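Local structure of periplasmic cell division protein (SufI) (Aquifex aeolicus, 6SYY) at residues 78-83 with 208-213; 169-174 with 216-221; 259-264 with 318-323; 272-277 with 291-296. The protein binds four copper ions and, as a multicopper oxidase, probably couples substrate oxidation to the reduction of oxygen. All blocks are in the same frame, centred on the assembly; numbering follows the deposited sequence.

Overall arrangement
The four contacts form two touching pairs that illustrate how chemistry follows depth in the fold. Contacts 1 and 2 are partly buried and both use the loop between strands 200-208 and 230-233, contact 1 pressing it against strand 80-86 and contact 2 against helix 166-172; tyrosine rings, apolar chains and a lysine tip do the work there. Contacts 3 and 4 are buried, with centres about 10 Å apart. Contact 3 is true strand pairing, rich in backbone bonds and arginine chemistry, whereas contact 4 has no direct hydrogen bond and depends on apolar side chains and a bridging water. Strand 261-267, part of contact 3, pairs with both strands that meet in contact 4.

Contact 1: 78-83 with 208-213; sequences KSTDML and KTFDSS
Lys78 reaches the turn at Ser212 and Ser213 with a chain that is extended beyond CG, and its amine does most of the polar work of this contact. At the tip, NZ makes a weak hydrogen bond to Ser212 O at 3.5 Å, but it gives a much shorter one, 2.6 Å, to a water oxygen. That water in turn donates to Asp211 O at 2.9 Å, so one ammonium group addresses two successive carbonyls of the turn, one directly and one through water. Nearer the backbone, Lys78 CB lies 4.1 Å from Ser213 O. The turn is also tied within itself, because Ser213 OG donates to Asp211 OD2 at 3.1 Å, on the syn side of the carboxylate.

Further along, Thr80 OG1 sits at the edge of the Phe210 ring, 4.2 Å from CE1, while its hydroxyl is hydrogen-bonded to Gly214 O. Met82 then meets Lys208 tip to tip, the methyl CE standing 3.4 Å from NZ. The thioether chain bends at its last torsion (chi3 66°), which places that methyl, and the extended lysine comes to it from the other segment. Such a meeting is consistent with a junction between successive cupredoxin-like domains of the oxidase.

The strand begun at Thr80 pairs with strand 63-72 through backbone bonds of Thr80 with Leu72 and of Met82 with Thr70. Leu83 shares a backbone bond with Tyr172 of helix 166-172, and Phe210 and Lys208 also pack on Leu232 of strand 230-233.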
# COMPACT_ATOMS: atom_id res chain seq x y z
N LYS A 78 11.73 22.48 -13.32
CA LYS A 78 10.60 22.11 -14.15
C LYS A 78 9.35 22.02 -13.29
O LYS A 78 9.40 21.56 -12.15
CB LYS A 78 10.87 20.78 -14.87
CG LYS A 78 12.09 20.83 -15.78
CD LYS A 78 12.42 19.46 -16.37
CE LYS A 78 13.63 19.55 -17.30
NZ LYS A 78 13.98 18.23 -17.89
N SER A 79 8.22 22.47 -13.84
CA SER A 79 6.94 22.44 -13.16
C SER A 79 6.11 21.30 -13.73
O SER A 79 5.81 21.29 -14.93
CB SER A 79 6.20 23.77 -13.29
OG SER A 79 5.83 24.00 -14.64
N THR A 80 5.76 20.34 -12.88
CA THR A 80 5.00 19.16 -13.29
C THR A 80 3.57 19.31 -12.82
O THR A 80 3.32 19.47 -11.62
CB THR A 80 5.62 17.89 -12.72
OG1 THR A 80 7.00 17.81 -13.12
CG2 THR A 80 4.87 16.66 -13.22
N ASP A 81 2.63 19.27 -13.77
CA ASP A 81 1.22 19.32 -13.42
C ASP A 81 0.84 18.02 -12.73
O ASP A 81 0.98 16.94 -13.30
CB ASP A 81 0.37 19.53 -14.68
CG ASP A 81 0.54 20.92 -15.27
OD1 ASP A 81 1.33 21.72 -14.73
OD2 ASP A 81 -0.13 21.22 -16.28
N MET A 82 0.37 18.13 -11.48
CA MET A 82 0.05 16.95 -10.69
C MET A 82 -1.16 17.22 -9.81
O MET A 82 -1.54 18.37 -9.56
CB MET A 82 1.24 16.52 -9.82
CG MET A 82 2.41 15.95 -10.60
SD MET A 82 3.68 15.32 -9.51
CE MET A 82 2.81 13.95 -8.75
N LEU A 83 -1.76 16.13 -9.34
CA LEU A 83 -2.81 16.17 -8.34
C LEU A 83 -2.21 15.98 -6.96
O LEU A 83 -1.25 15.23 -6.78
CB LEU A 83 -3.86 15.09 -8.62
CG LEU A 83 -4.79 15.25 -9.83
CD1 LEU A 83 -5.43 13.91 -10.20
CD2 LEU A 83 -5.86 16.28 -9.54
N LYS A 208 7.68 6.59 -12.54
CA LYS A 208 6.96 7.54 -13.38
C LYS A 208 7.80 7.86 -14.61
O LYS A 208 9.01 7.60 -14.65
CB LYS A 208 6.62 8.83 -12.60
CG LYS A 208 5.60 8.60 -11.49
CD LYS A 208 5.07 9.88 -10.86
CE LYS A 208 4.00 9.53 -9.81
NZ LYS A 208 3.61 10.68 -8.96
N THR A 209 7.14 8.42 -15.62
CA THR A 209 7.78 8.78 -16.88
C THR A 209 7.52 10.25 -17.16
O THR A 209 6.38 10.72 -17.06
CB THR A 209 7.24 7.91 -18.02
OG1 THR A 209 7.51 6.53 -17.74
CG2 THR A 209 7.89 8.30 -19.33
N PHE A 210 8.58 10.98 -17.52
CA PHE A 210 8.53 12.41 -17.78
C PHE A 210 8.91 12.69 -19.23
O PHE A 210 9.81 12.06 -19.77
CB PHE A 210 9.47 13.18 -16.86
CG PHE A 210 9.18 13.00 -15.40
CD1 PHE A 210 8.41 13.93 -14.73
CD2 PHE A 210 9.69 11.92 -14.71
CE1 PHE A 210 8.14 13.77 -13.38
CE2 PHE A 210 9.43 11.75 -13.36
CZ PHE A 210 8.65 12.69 -12.70
N ASP A 211 8.22 13.66 -19.84
CA ASP A 211 8.60 14.12 -21.17
C ASP A 211 9.71 15.16 -21.04
O ASP A 211 10.26 15.39 -19.96
CB ASP A 211 7.38 14.65 -21.92
CG ASP A 211 6.80 15.92 -21.30
OD1 ASP A 211 7.16 16.24 -20.15
OD2 ASP A 211 5.99 16.59 -21.97
N SER A 212 10.06 15.82 -22.15
CA SER A 212 11.16 16.77 -22.15
C SER A 212 10.89 17.95 -21.22
O SER A 212 11.82 18.48 -20.60
CB SER A 212 11.43 17.27 -23.57
OG SER A 212 11.70 16.20 -24.45
N SER A 213 9.63 18.37 -21.11
CA SER A 213 9.26 19.56 -20.36
C SER A 213 8.95 19.28 -18.89
O SER A 213 8.50 20.18 -18.18
CB SER A 213 8.05 20.22 -21.01
OG SER A 213 6.91 19.38 -20.93
O HOH W 1 12.29 16.23 -18.07

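Contact 2: 169-174 with 216-221; sequences QVYYGL and LVYNPM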
# COMPACT_ATOMS: atom_id res chain seq x y z
N GLN A 169 -5.42 8.79 -11.42
CA GLN A 169 -5.33 9.77 -10.35
C GLN A 169 -4.19 9.46 -9.39
O GLN A 169 -3.51 10.37 -8.91
CB GLN A 169 -6.66 9.86 -9.60
CG GLN A 169 -7.79 10.44 -10.45
CD GLN A 169 -8.93 10.96 -9.61
OE1 GLN A 169 -9.41 10.28 -8.70
NE2 GLN A 169 -9.38 12.17 -9.91
N VAL A 170 -3.95 8.17 -9.11
CA VAL A 170 -2.81 7.80 -8.28
C VAL A 170 -1.52 8.21 -8.98
O VAL A 170 -0.65 8.86 -8.38
CB VAL A 170 -2.83 6.30 -7.97
CG1 VAL A 170 -1.54 5.88 -7.29
CG2 VAL A 170 -4.03 5.96 -7.11
N TYR A 171 -1.39 7.87 -10.26
CA TYR A 171 -0.18 8.19 -11.00
C TYR A 171 0.06 9.69 -11.07
O TYR A 171 1.22 10.13 -11.06
CB TYR A 171 -0.26 7.60 -12.41
CG TYR A 171 0.96 7.89 -13.25
CD1 TYR A 171 2.15 7.21 -13.04
CD2 TYR A 171 0.91 8.83 -14.28
CE1 TYR A 171 3.27 7.47 -13.81
CE2 TYR A 171 2.03 9.09 -15.06
CZ TYR A 171 3.20 8.40 -14.82
OH TYR A 171 4.32 8.65 -15.59
N TYR A 172 -1.00 10.49 -11.15
CA TYR A 172 -0.80 11.93 -11.24
C TYR A 172 -0.61 12.60 -9.88
O TYR A 172 -0.35 13.81 -9.84
CB TYR A 172 -1.96 12.58 -12.01
CG TYR A 172 -1.64 12.68 -13.48
CD1 TYR A 172 -1.97 11.65 -14.35
CD2 TYR A 172 -0.98 13.78 -13.99
CE1 TYR A 172 -1.66 11.73 -15.70
CE2 TYR A 172 -0.66 13.87 -15.34
CZ TYR A 172 -1.01 12.84 -16.18
OH TYR A 172 -0.70 12.92 -17.52
N GLY A 173 -0.72 11.86 -8.78
CA GLY A 173 -0.25 12.41 -7.52
C GLY A 173 -1.10 12.17 -6.29
O GLY A 173 -0.67 12.50 -5.18
N LEU A 174 -2.30 11.62 -6.45
CA LEU A 174 -3.16 11.37 -5.29
C LEU A 174 -2.71 10.07 -4.63
O LEU A 174 -3.14 8.98 -5.00
CB LEU A 174 -4.63 11.32 -5.71
CG LEU A 174 -5.19 12.61 -6.31
CD1 LEU A 174 -6.69 12.48 -6.59
CD2 LEU A 174 -4.90 13.79 -5.40
N LEU A 216 4.23 14.66 -16.77
CA LEU A 216 4.09 13.21 -16.64
C LEU A 216 3.49 12.61 -17.90
O LEU A 216 2.65 13.22 -18.57
CB LEU A 216 3.21 12.87 -15.43
CG LEU A 216 3.84 13.19 -14.07
CD1 LEU A 216 2.80 13.11 -12.97
CD2 LEU A 216 5.00 12.24 -13.78
N VAL A 217 3.94 11.41 -18.22
CA VAL A 217 3.45 10.65 -19.36
C VAL A 217 2.77 9.40 -18.82
O VAL A 217 3.40 8.58 -18.14
CB VAL A 217 4.58 10.29 -20.33
CG1 VAL A 217 4.03 9.60 -21.57
CG2 VAL A 217 5.37 11.54 -20.70
N TYR A 218 1.48 9.25 -19.11
CA TYR A 218 0.69 8.10 -18.66
C TYR A 218 0.16 7.39 -19.90
O TYR A 218 -0.90 7.76 -20.43
CB TYR A 218 -0.44 8.52 -17.73
CG TYR A 218 -1.22 7.36 -17.16
CD1 TYR A 218 -0.62 6.44 -16.31
CD2 TYR A 218 -2.56 7.17 -17.48
CE1 TYR A 218 -1.32 5.37 -15.79
CE2 TYR A 218 -3.28 6.10 -16.96
CZ TYR A 218 -2.65 5.20 -16.11
OH TYR A 218 -3.36 4.13 -15.60
N ASN A 219 0.88 6.37 -20.36
CA ASN A 219 0.46 5.56 -21.50
C ASN A 219 0.56 4.09 -21.12
O ASN A 219 1.49 3.38 -21.52
CB ASN A 219 1.28 5.87 -22.75
CG ASN A 219 2.77 5.73 -22.53
OD1 ASN A 219 3.25 5.73 -21.39
ND2 ASN A 219 3.52 5.59 -23.62
N PRO A 220 -0.39 3.59 -20.32
CA PRO A 220 -0.45 2.15 -20.08
C PRO A 220 -0.70 1.41 -21.39
O PRO A 220 -1.65 1.72 -22.12
CB PRO A 220 -1.62 1.99 -19.10
CG PRO A 220 -2.46 3.21 -19.33
CD PRO A 220 -1.50 4.31 -19.67
N MET A 221 0.17 0.45 -21.69
CA MET A 221 0.09 -0.31 -22.94
C MET A 221 -0.82 -1.52 -22.74
O MET A 221 -0.46 -2.46 -22.03
CB MET A 221 1.49 -0.74 -23.39
CG MET A 221 2.38 0.40 -23.86
SD MET A 221 1.74 1.22 -25.34
CE MET A 221 3.04 2.43 -25.61
O HOH W 2 0.71 15.24 -17.72
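Tyr171 lays its ring against Tyr218, and its side chain can be followed atom by atom from the helix to the loop. CG stands anti to the backbone N (chi1 180°), which places it on the side of segment 216-221. CB and CG already approach Tyr218 CD1, and the closest approach to Tyr218 follows at CD2, 3.5 Å from Tyr218 CD1, which lies over one face of the Tyr171 ring. The two side chains slide past each other in opposite directions, their planes 34° apart and their centroids 5.1 Å apart, an oblique pairing. CE2 then meets Tyr218 CB at 3.7 Å and Leu216 CB at 4.0 Å. CZ lies 3.3 Å from Val217 O. Finally OH is 2.7 Å from Val217 O in a weak hydrogen bond whose proton has another acceptor within reach, while the same oxygen is hydrogen-bonded to Thr209 N. An alanine in place of Tyr171 would probably leave Thr209 N without its phenolic partner and open a gap beside Tyr218 and Leu216.

Tyr172 also packs on Leu216, its CD2 4.0 Å from Leu216 CD1, while its CE1 meets Tyr218 CB. Its OH shares a water, lying in the ring plane, that donates to Leu216 O at 2.9 Å. Beyond it the helix closes at Gly173 in a Schellman motif.

Within the fold, Tyr218 OH binds Glu513, and Phe226 meets the rings of both Tyr171 and Tyr218. Leu216 packs on Met82 of strand 80-86 and on Lys208 of strand 200-208, while Val170 of the helix touches His159, a copper ligand on strand 154-160.

Contact 3: 259-264 with 318-323; sequences RPYRLA and LYNFPH
Leu263 faces Asn320 as a non-hydrogen-bonded antiparallel pair, next to the hydrogen-bonded pair of Ala264 and Tyr319, and the axes of the two short strand segments are 139° apart, N to C. Ala264 N and Tyr319 N each donate to the other residue's carbonyl O at 2.8 Å, and Phe321 N donates to Arg262 O. Both strands belong to what is consistent with a cupredoxin-like beta-sandwich.

Toward the start of strand 261-267, a side chain joins the pairing: Asn320 OD1, rather than a main-chain carbonyl, accepts the N-H of Arg262 at 2.8 Å. The Asn320 and Tyr261 side chains cross at about a right angle, ring and amide planes 77° apart, with OD1 at the ring edge. The Arg262 chain bends at chi3, which places its NE, and the guanidinium meets two carbonyls of the other segment at its edge. NH2 donates to His323 O at 2.9 Å in a nearly straight bond (173° at the hydrogen); that acceptor lies in the guanidinium plane, while NH2 stands above the plane of the carbonyl. NE makes a weak bond to Pro322 O. On the same face of the sheet, Ala264 CB touches the edge of the Phe321 ring, 3.5 Å from CE2, and Tyr319 CD2 lies over the centre of one ring face. At the far end Pro260 CG stands over the face of His323, 3.9 Å from the ring centroid, a CH-pi contact; the imidazole ND1 is bound by Leu325 N.

NH1 of Arg262 forms a salt bridge with Glu292, so each guanidinium nitrogen has a partner, and the carboxylate probably offsets its charge in this buried contact.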
# COMPACT_ATOMS: atom_id res chain seq x y z
N ARG A 259 4.30 -1.91 -11.07
CA ARG A 259 5.64 -2.46 -10.94
C ARG A 259 5.88 -3.01 -9.54
O ARG A 259 5.77 -2.26 -8.57
CB ARG A 259 6.69 -1.40 -11.26
CG ARG A 259 8.10 -1.87 -11.00
CD ARG A 259 9.09 -0.76 -11.18
NE ARG A 259 9.11 -0.23 -12.54
CZ ARG A 259 9.82 -0.75 -13.53
NH1 ARG A 259 10.56 -1.83 -13.31
NH2 ARG A 259 9.79 -0.20 -14.74
N PRO A 260 6.22 -4.29 -9.40
CA PRO A 260 6.71 -4.79 -8.11
C PRO A 260 8.22 -4.61 -8.00
O PRO A 260 8.94 -4.50 -9.00
CB PRO A 260 6.35 -6.28 -8.17
CG PRO A 260 6.50 -6.62 -9.61
CD PRO A 260 6.09 -5.37 -10.39
N TYR A 261 8.69 -4.57 -6.76
CA TYR A 261 10.11 -4.39 -6.48
C TYR A 261 10.65 -5.56 -5.68
O TYR A 261 9.96 -6.11 -4.81
CB TYR A 261 10.36 -3.09 -5.70
CG TYR A 261 9.88 -1.88 -6.44
CD1 TYR A 261 8.56 -1.45 -6.32
CD2 TYR A 261 10.73 -1.16 -7.26
CE1 TYR A 261 8.10 -0.34 -6.99
CE2 TYR A 261 10.28 -0.04 -7.93
CZ TYR A 261 8.97 0.36 -7.80
OH TYR A 261 8.52 1.46 -8.47
N ARG A 262 11.89 -5.94 -5.97
CA ARG A 262 12.65 -6.89 -5.17
C ARG A 262 13.84 -6.10 -4.63
O ARG A 262 14.82 -5.87 -5.34
CB ARG A 262 13.08 -8.10 -6.00
CG ARG A 262 13.73 -9.21 -5.20
CD ARG A 262 14.07 -10.43 -6.06
NE ARG A 262 12.89 -11.13 -6.57
CZ ARG A 262 12.22 -12.07 -5.90
NH1 ARG A 262 12.60 -12.43 -4.69
NH2 ARG A 262 11.16 -12.65 -6.45
N LEU A 263 13.75 -5.68 -3.37
CA LEU A 263 14.67 -4.69 -2.80
C LEU A 263 15.73 -5.36 -1.94
O LEU A 263 15.42 -6.20 -1.09
CB LEU A 263 13.90 -3.67 -1.96
CG LEU A 263 12.76 -2.96 -2.68
CD1 LEU A 263 12.04 -2.08 -1.70
CD2 LEU A 263 13.29 -2.15 -3.85
N ALA A 264 16.99 -4.95 -2.15
CA ALA A 264 18.10 -5.37 -1.31
C ALA A 264 18.94 -4.14 -0.96
O ALA A 264 18.81 -3.08 -1.58
CB ALA A 264 18.98 -6.43 -2.00
N LEU A 318 20.19 0.99 -1.96
CA LEU A 318 18.90 0.32 -2.01
C LEU A 318 18.62 -0.08 -3.45
O LEU A 318 18.31 0.77 -4.29
CB LEU A 318 17.79 1.21 -1.47
CG LEU A 318 16.40 0.60 -1.66
CD1 LEU A 318 16.23 -0.62 -0.78
CD2 LEU A 318 15.30 1.62 -1.40
N TYR A 319 18.76 -1.36 -3.75
CA TYR A 319 18.83 -1.84 -5.12
C TYR A 319 17.64 -2.75 -5.43
O TYR A 319 17.22 -3.54 -4.58
CB TYR A 319 20.13 -2.60 -5.35
CG TYR A 319 20.46 -2.79 -6.80
CD1 TYR A 319 21.08 -1.78 -7.53
CD2 TYR A 319 20.15 -3.98 -7.45
CE1 TYR A 319 21.38 -1.96 -8.87
CE2 TYR A 319 20.45 -4.17 -8.78
CZ TYR A 319 21.06 -3.15 -9.49
OH TYR A 319 21.35 -3.35 -10.82
N ASN A 320 17.11 -2.61 -6.64
CA ASN A 320 16.02 -3.44 -7.12
C ASN A 320 16.58 -4.50 -8.06
O ASN A 320 17.18 -4.16 -9.09
CB ASN A 320 14.96 -2.61 -7.84
CG ASN A 320 13.82 -3.46 -8.37
OD1 ASN A 320 12.98 -3.92 -7.61
ND2 ASN A 320 13.81 -3.68 -9.68
N PHE A 321 16.40 -5.75 -7.71
CA PHE A 321 16.79 -6.89 -8.53
C PHE A 321 15.61 -7.37 -9.36
O PHE A 321 14.47 -7.00 -9.09
CB PHE A 321 17.31 -8.02 -7.64
CG PHE A 321 18.68 -7.76 -7.07
CD1 PHE A 321 19.81 -7.93 -7.85
CD2 PHE A 321 18.83 -7.33 -5.75
CE1 PHE A 321 21.07 -7.69 -7.33
CE2 PHE A 321 20.09 -7.09 -5.23
CZ PHE A 321 21.21 -7.27 -6.02
N PRO A 322 15.86 -8.16 -10.40
CA PRO A 322 14.74 -8.69 -11.20
C PRO A 322 13.73 -9.43 -10.34
O PRO A 322 14.08 -10.33 -9.58
CB PRO A 322 15.44 -9.62 -12.20
CG PRO A 322 16.79 -9.01 -12.37
CD PRO A 322 17.16 -8.44 -11.03
N HIS A 323 12.46 -9.03 -10.46
CA HIS A 323 11.43 -9.56 -9.57
C HIS A 323 11.00 -10.98 -9.94
O HIS A 323 10.42 -11.67 -9.09
CB HIS A 323 10.21 -8.63 -9.56
CG HIS A 323 9.61 -8.38 -10.91
ND1 HIS A 323 8.99 -9.37 -11.64
CD2 HIS A 323 9.53 -7.25 -11.64
CE1 HIS A 323 8.56 -8.86 -12.78
NE2 HIS A 323 8.87 -7.57 -12.81
O HOH W 3 10.72 -3.60 -11.19

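Contact 4: 272-277 with 291-296; sequences MRFWVI and NEILVA
Phe274 and Val276 both press on Ile293, and this apolar contact carries the meeting of the two segments. The methyl CG2 of Ile293 serves both partners: it lies 3.6 Å from Val276 CG2 and 3.8 Å from Phe274 CE1, where it sits at the edge of the ring, near its plane. The Phe274 ring springs from a CG that chi1 (58°) places between the backbone N and the carbonyl carbon.

The rest of the ring lies against main chain. CE2 is 3.5 Å from Asn291 C, and CZ is 3.7 Å from Glu292 N, both in oblique approaches. An alanine in place of Phe274 would probably open a gap beside Ile293 CG2 and leave the Asn291-Glu292 backbone without the ring that packs on it.

The segments lie in a plastocyanin-like part of the chain, consistent with the cupredoxin beta-sandwich of multicopper oxidases. Strands 270-279 and 293-295 are not paired with each other here; each is hydrogen-bonded instead to strand 261-267, and Phe274 also packs on Leu265 of that strand and on Ile303 and Val305 of strand 300-306.

Polar contact is by water. One molecule stands 2.6 Å from Met272 O and 2.8 Å from Asn291 O, though with further acceptors close by its two protons cannot serve them all, and these two bonds are not certain. Both this water and Met272 O lie in the plane of the Phe274 ring, at its edge.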
# COMPACT_ATOMS: atom_id res chain seq x y z
N MET A 272 23.60 -6.37 2.62
CA MET A 272 23.47 -6.11 4.04
C MET A 272 22.20 -6.76 4.59
O MET A 272 21.19 -6.88 3.89
CB MET A 272 23.43 -4.60 4.31
CG MET A 272 23.36 -4.24 5.79
SD MET A 272 23.46 -2.47 6.05
CE MET A 272 25.04 -2.15 5.29
N ARG A 273 22.28 -7.21 5.84
CA ARG A 273 21.10 -7.75 6.50
C ARG A 273 20.18 -6.62 6.97
O ARG A 273 20.60 -5.49 7.22
CB ARG A 273 21.50 -8.61 7.70
CG ARG A 273 22.36 -7.93 8.76
CD ARG A 273 22.10 -8.60 10.11
NE ARG A 273 23.15 -8.43 11.11
CZ ARG A 273 23.46 -7.29 11.71
NH1 ARG A 273 22.82 -6.17 11.38
NH2 ARG A 273 24.40 -7.25 12.63
N PHE A 274 18.90 -6.96 7.08
CA PHE A 274 17.90 -6.09 7.68
C PHE A 274 16.73 -6.97 8.11
O PHE A 274 16.72 -8.18 7.86
CB PHE A 274 17.47 -4.96 6.74
CG PHE A 274 16.92 -5.43 5.43
CD1 PHE A 274 15.55 -5.42 5.20
CD2 PHE A 274 17.76 -5.86 4.41
CE1 PHE A 274 15.03 -5.84 3.99
CE2 PHE A 274 17.24 -6.29 3.20
CZ PHE A 274 15.87 -6.28 2.99
N TRP A 275 15.75 -6.36 8.77
CA TRP A 275 14.67 -7.10 9.41
C TRP A 275 13.31 -6.59 8.98
O TRP A 275 13.04 -5.39 9.07
CB TRP A 275 14.77 -7.02 10.93
CG TRP A 275 15.99 -7.66 11.48
CD1 TRP A 275 16.09 -8.91 12.01
CD2 TRP A 275 17.30 -7.08 11.57
NE1 TRP A 275 17.38 -9.15 12.42
CE2 TRP A 275 18.14 -8.05 12.16
CE3 TRP A 275 17.84 -5.85 11.20
CZ2 TRP A 275 19.49 -7.81 12.39
CZ3 TRP A 275 19.18 -5.62 11.43
CH2 TRP A 275 19.99 -6.59 12.02
N VAL A 276 12.46 -7.50 8.52
CA VAL A 276 11.04 -7.18 8.36
C VAL A 276 10.41 -7.16 9.74
O VAL A 276 10.51 -8.13 10.50
CB VAL A 276 10.34 -8.21 7.45
CG1 VAL A 276 8.85 -7.91 7.36
CG2 VAL A 276 10.98 -8.22 6.08
N ILE A 277 9.78 -6.05 10.09
CA ILE A 277 9.08 -5.96 11.36
C ILE A 277 7.58 -5.77 11.20
O ILE A 277 6.83 -6.03 12.16
CB ILE A 277 9.66 -4.85 12.26
CG1 ILE A 277 9.52 -3.48 11.58
CG2 ILE A 277 11.11 -5.17 12.62
CD1 ILE A 277 9.62 -2.31 12.55
N ASN A 291 17.63 -10.65 3.63
CA ASN A 291 18.53 -9.85 2.81
C ASN A 291 17.85 -9.35 1.54
O ASN A 291 18.51 -8.77 0.68
CB ASN A 291 19.81 -10.63 2.48
CG ASN A 291 19.54 -11.99 1.86
OD1 ASN A 291 18.67 -12.14 1.00
ND2 ASN A 291 20.29 -12.99 2.30
N GLU A 292 16.53 -9.56 1.41
CA GLU A 292 15.75 -8.97 0.33
C GLU A 292 14.27 -9.07 0.68
O GLU A 292 13.86 -9.92 1.48
CB GLU A 292 16.02 -9.65 -1.01
CG GLU A 292 15.65 -11.12 -1.06
CD GLU A 292 15.56 -11.64 -2.48
OE1 GLU A 292 14.43 -11.74 -3.00
OE2 GLU A 292 16.62 -11.93 -3.08
N ILE A 293 13.49 -8.19 0.08
CA ILE A 293 12.04 -8.19 0.24
C ILE A 293 11.38 -7.91 -1.11
O ILE A 293 11.86 -7.08 -1.89
CB ILE A 293 11.56 -7.16 1.29
CG1 ILE A 293 12.10 -5.77 0.97
CG2 ILE A 293 11.95 -7.60 2.69
CD1 ILE A 293 11.45 -4.68 1.78
N LEU A 294 10.29 -8.62 -1.37
CA LEU A 294 9.47 -8.42 -2.56
C LEU A 294 8.23 -7.64 -2.14
O LEU A 294 7.52 -8.06 -1.22
CB LEU A 294 9.09 -9.76 -3.18
CG LEU A 294 8.42 -9.82 -4.55
CD1 LEU A 294 9.35 -9.26 -5.61
CD2 LEU A 294 8.04 -11.25 -4.87
N VAL A 295 7.98 -6.51 -2.79
CA VAL A 295 6.87 -5.64 -2.43
C VAL A 295 6.12 -5.25 -3.69
O VAL A 295 6.70 -4.64 -4.60
CB VAL A 295 7.35 -4.41 -1.64
CG1 VAL A 295 8.61 -3.83 -2.24
CG2 VAL A 295 6.24 -3.38 -1.54
N ALA A 296 4.87 -5.60 -3.75
CA ALA A 296 4.00 -5.31 -4.88
C ALA A 296 3.20 -4.05 -4.62
O ALA A 296 3.14 -3.56 -3.48
CB ALA A 296 3.05 -6.49 -5.12
O HOH W 4 20.26 -6.67 1.47